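Local coordinates for protein Non-ribosomal peptide synthetase (Methanobrevibacter ruminantium, PDB 6VTJ) that pairs a peptide carrier domain with a reductase domain, probably releasing the carrier-bound peptide thioester by reduction with a nicotinamide cofactor, at residues H392-H396 and R397-D401. Residues are numbered along the deposited sequence; the frame is centred on the assembly and turned at random.
Sequences HYISH and RDIVD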
ATOM      1  N   HIS A 392      13.580  11.621  -6.313  1.00 25.24           N
ATOM      2  CA  HIS A 392      14.633  11.210  -7.251  1.00 29.61           C
ATOM      3  C   HIS A 392      14.303   9.823  -7.814  1.00 28.40           C
ATOM      4  O   HIS A 392      14.852   8.793  -7.399  1.00 31.31           O
ATOM      5  CB  HIS A 392      15.991  11.251  -6.550  1.00 27.06           C
ATOM      6  CG  HIS A 392      16.281  12.564  -5.899  1.00 29.72           C
ATOM      7  ND1 HIS A 392      16.348  12.724  -4.528  1.00 32.83           N
ATOM      8  CD2 HIS A 392      16.485  13.794  -6.430  1.00 34.23           C
ATOM      9  CE1 HIS A 392      16.594  13.991  -4.246  1.00 35.30           C
ATOM     10  NE2 HIS A 392      16.680  14.662  -5.382  1.00 34.73           N
ATOM     11  N   TYR A 393      13.385   9.802  -8.785  1.00 25.25           N
ATOM     12  CA  TYR A 393      12.924   8.549  -9.379  1.00 29.76           C
ATOM     13  C   TYR A 393      14.059   7.859 -10.126  1.00 31.81           C
ATOM     14  O   TYR A 393      14.914   8.512 -10.733  1.00 29.32           O
ATOM     15  CB  TYR A 393      11.781   8.779 -10.367  1.00 29.30           C
ATOM     16  CG  TYR A 393      10.508   9.390  -9.811  1.00 30.86           C
ATOM     17  CD1 TYR A 393      10.290   9.506  -8.443  1.00 28.61           C
ATOM     18  CD2 TYR A 393       9.524   9.854 -10.673  1.00 37.70           C
ATOM     19  CE1 TYR A 393       9.124  10.075  -7.952  1.00 30.89           C
ATOM     20  CE2 TYR A 393       8.358  10.417 -10.201  1.00 39.59           C
ATOM     21  CZ  TYR A 393       8.160  10.525  -8.840  1.00 35.85           C
ATOM     22  OH  TYR A 393       6.991  11.067  -8.379  1.00 37.10           O
ATOM     23  N   ILE A 394      14.056   6.524 -10.074  1.00 23.51           N
ATOM     24  CA  ILE A 394      14.971   5.697 -10.840  1.00 27.61           C
ATOM     25  C   ILE A 394      14.144   4.862 -11.813  1.00 30.53           C
ATOM     26  O   ILE A 394      12.916   4.810 -11.732  1.00 27.94           O
ATOM     27  CB  ILE A 394      15.853   4.801  -9.943  1.00 23.10           C
ATOM     28  CG1 ILE A 394      15.022   3.848  -9.099  1.00 28.44           C
ATOM     29  CG2 ILE A 394      16.693   5.637  -9.019  1.00 23.96           C
ATOM     30  CD1 ILE A 394      15.888   2.891  -8.294  1.00 28.39           C
ATOM     31  N   SER A 395      14.827   4.214 -12.749  1.00 29.48           N
ATOM     32  CA  SER A 395      14.152   3.312 -13.672  1.00 27.35           C
ATOM     33  C   SER A 395      14.553   1.877 -13.373  1.00 25.76           C
ATOM     34  O   SER A 395      15.410   1.613 -12.534  1.00 28.61           O
ATOM     35  CB  SER A 395      14.471   3.670 -15.121  1.00 28.41           C
ATOM     36  OG  SER A 395      15.756   3.202 -15.450  1.00 28.64           O
ATOM     37  N   HIS A 396      13.920   0.938 -14.080  1.00 29.44           N
ATOM     38  CA  HIS A 396      14.275  -0.458 -13.893  1.00 27.16           C
ATOM     39  C   HIS A 396      15.610  -0.798 -14.533  1.00 28.99           C
ATOM     40  O   HIS A 396      16.171  -1.847 -14.219  1.00 29.18           O
ATOM     41  CB  HIS A 396      13.167  -1.364 -14.418  1.00 26.39           C
ATOM     42  CG  HIS A 396      12.007  -1.473 -13.476  1.00 31.57           C
ATOM     43  ND1 HIS A 396      11.088  -0.459 -13.308  1.00 27.65           N
ATOM     44  CD2 HIS A 396      11.641  -2.455 -12.619  1.00 32.64           C
ATOM     45  CE1 HIS A 396      10.192  -0.820 -12.408  1.00 30.37           C
ATOM     46  NE2 HIS A 396      10.507  -2.025 -11.967  1.00 30.45           N
ATOM     47  N   ARG A 397      16.144   0.077 -15.382  1.00 30.26           N
ATOM     48  CA  ARG A 397      17.526  -0.084 -15.811  1.00 26.77           C
ATOM     49  C   ARG A 397      18.473   0.189 -14.656  1.00 32.07           C
ATOM     50  O   ARG A 397      19.482  -0.508 -14.498  1.00 31.05           O
ATOM     51  CB  ARG A 397      17.836   0.842 -16.991  1.00 27.25           C
ATOM     52  CG  ARG A 397      16.967   0.611 -18.216  1.00 27.27           C
ATOM     53  CD  ARG A 397      17.357   1.543 -19.368  1.00 30.03           C
ATOM     54  NE  ARG A 397      16.560   1.247 -20.545  1.00 28.76           N
ATOM     55  CZ  ARG A 397      15.392   1.821 -20.816  1.00 32.51           C
ATOM     56  NH1 ARG A 397      14.893   2.749 -20.003  1.00 28.49           N
ATOM     57  NH2 ARG A 397      14.719   1.460 -21.900  1.00 29.95           N
ATOM     58  N   ASP A 398      18.153   1.174 -13.814  1.00 27.82           N
ATOM     59  CA  ASP A 398      18.956   1.403 -12.620  1.00 29.89           C
ATOM     60  C   ASP A 398      18.926   0.185 -11.716  1.00 29.55           C
ATOM     61  O   ASP A 398      19.974  -0.275 -11.213  1.00 27.39           O
ATOM     62  CB  ASP A 398      18.443   2.628 -11.867  1.00 31.89           C
ATOM     63  CG  ASP A 398      18.638   3.900 -12.638  1.00 33.82           C
ATOM     64  OD1 ASP A 398      19.781   4.150 -13.074  1.00 38.80           O
ATOM     65  OD2 ASP A 398      17.655   4.657 -12.806  1.00 30.47           O
ATOM     66  N   ILE A 399      17.724  -0.367 -11.513  1.00 24.71           N
ATOM     67  CA  ILE A 399      17.596  -1.517 -10.632  1.00 28.07           C
ATOM     68  C   ILE A 399      18.340  -2.706 -11.210  1.00 31.03           C
ATOM     69  O   ILE A 399      19.082  -3.391 -10.501  1.00 30.99           O
ATOM     70  CB  ILE A 399      16.120  -1.852 -10.376  1.00 29.44           C
ATOM     71  CG1 ILE A 399      15.505  -0.814  -9.440  1.00 33.57           C
ATOM     72  CG2 ILE A 399      16.010  -3.246  -9.799  1.00 26.48           C
ATOM     73  CD1 ILE A 399      14.149  -0.342  -9.892  1.00 32.81           C
ATOM     74  N   VAL A 400      18.180  -2.951 -12.513  1.00 30.74           N
ATOM     75  CA  VAL A 400      18.835  -4.103 -13.128  1.00 31.08           C
ATOM     76  C   VAL A 400      20.349  -3.905 -13.192  1.00 27.75           C
ATOM     77  O   VAL A 400      21.101  -4.871 -13.063  1.00 33.11           O
ATOM     78  CB  VAL A 400      18.210  -4.395 -14.507  1.00 26.15           C
ATOM     79  CG1 VAL A 400      19.126  -5.245 -15.361  1.00 31.09           C
ATOM     80  CG2 VAL A 400      16.894  -5.143 -14.320  1.00 28.01           C
ATOM     81  N   ASP A 401      20.831  -2.669 -13.361  1.00 27.52           N
ATOM     82  CA  ASP A 401      22.268  -2.433 -13.268  1.00 30.85           C
ATOM     83  C   ASP A 401      22.791  -2.850 -11.906  1.00 35.91           C
ATOM     84  O   ASP A 401      23.857  -3.473 -11.810  1.00 36.49           O
ATOM     85  CB  ASP A 401      22.606  -0.962 -13.529  1.00 32.07           C
ATOM     86  CG  ASP A 401      22.428  -0.565 -14.994  1.00 36.41           C
ATOM     87  OD1 ASP A 401      22.186  -1.460 -15.840  1.00 37.48           O
ATOM     88  OD2 ASP A 401      22.490   0.653 -15.291  1.00 39.63           O
TER
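D398 reaches back to S395 at the start of helix 396-403. The S395 N-H runs almost straight (175°) to D398 OD2, with 2.9 Å between N and OD2, and meets that oxygen on its anti side, 16° out of the carboxylate plane. D398 CG lies beside its own backbone N (chi1 -66°), which swings the carboxylate back toward the start of the helix. S395 and D398 form a capping box, S395 being the N-cap. Separately, S395 OG accepts a weak, bent capping bond from R397 N at 3.1 Å. A leucine in place of D398 would probably leave the S395 N-H without its carboxylate mate and weaken the cap.

Main-chain bonds carry the first turn: I399 N donates to S395 O at 3.2 Å and V400 N to H396 O at 2.9 Å. Just ahead of the cap, I394 makes backbone hydrogen bonds to V361 of strand 360-365, which runs antiparallel to it in the reductase sheet.

Among the apolar contacts, the side chains of I394 and I399 lie roughly perpendicular, CD1 of I394 lying 3.9 Å from CG1 of I399. I399 CD1 also sits 4.2 Å above one face of the H396 ring, toward its rim. The ring's ND1 is hydrogen-bonded to E359 O, and helix 338-349 packs on both H396 and I399 through I343.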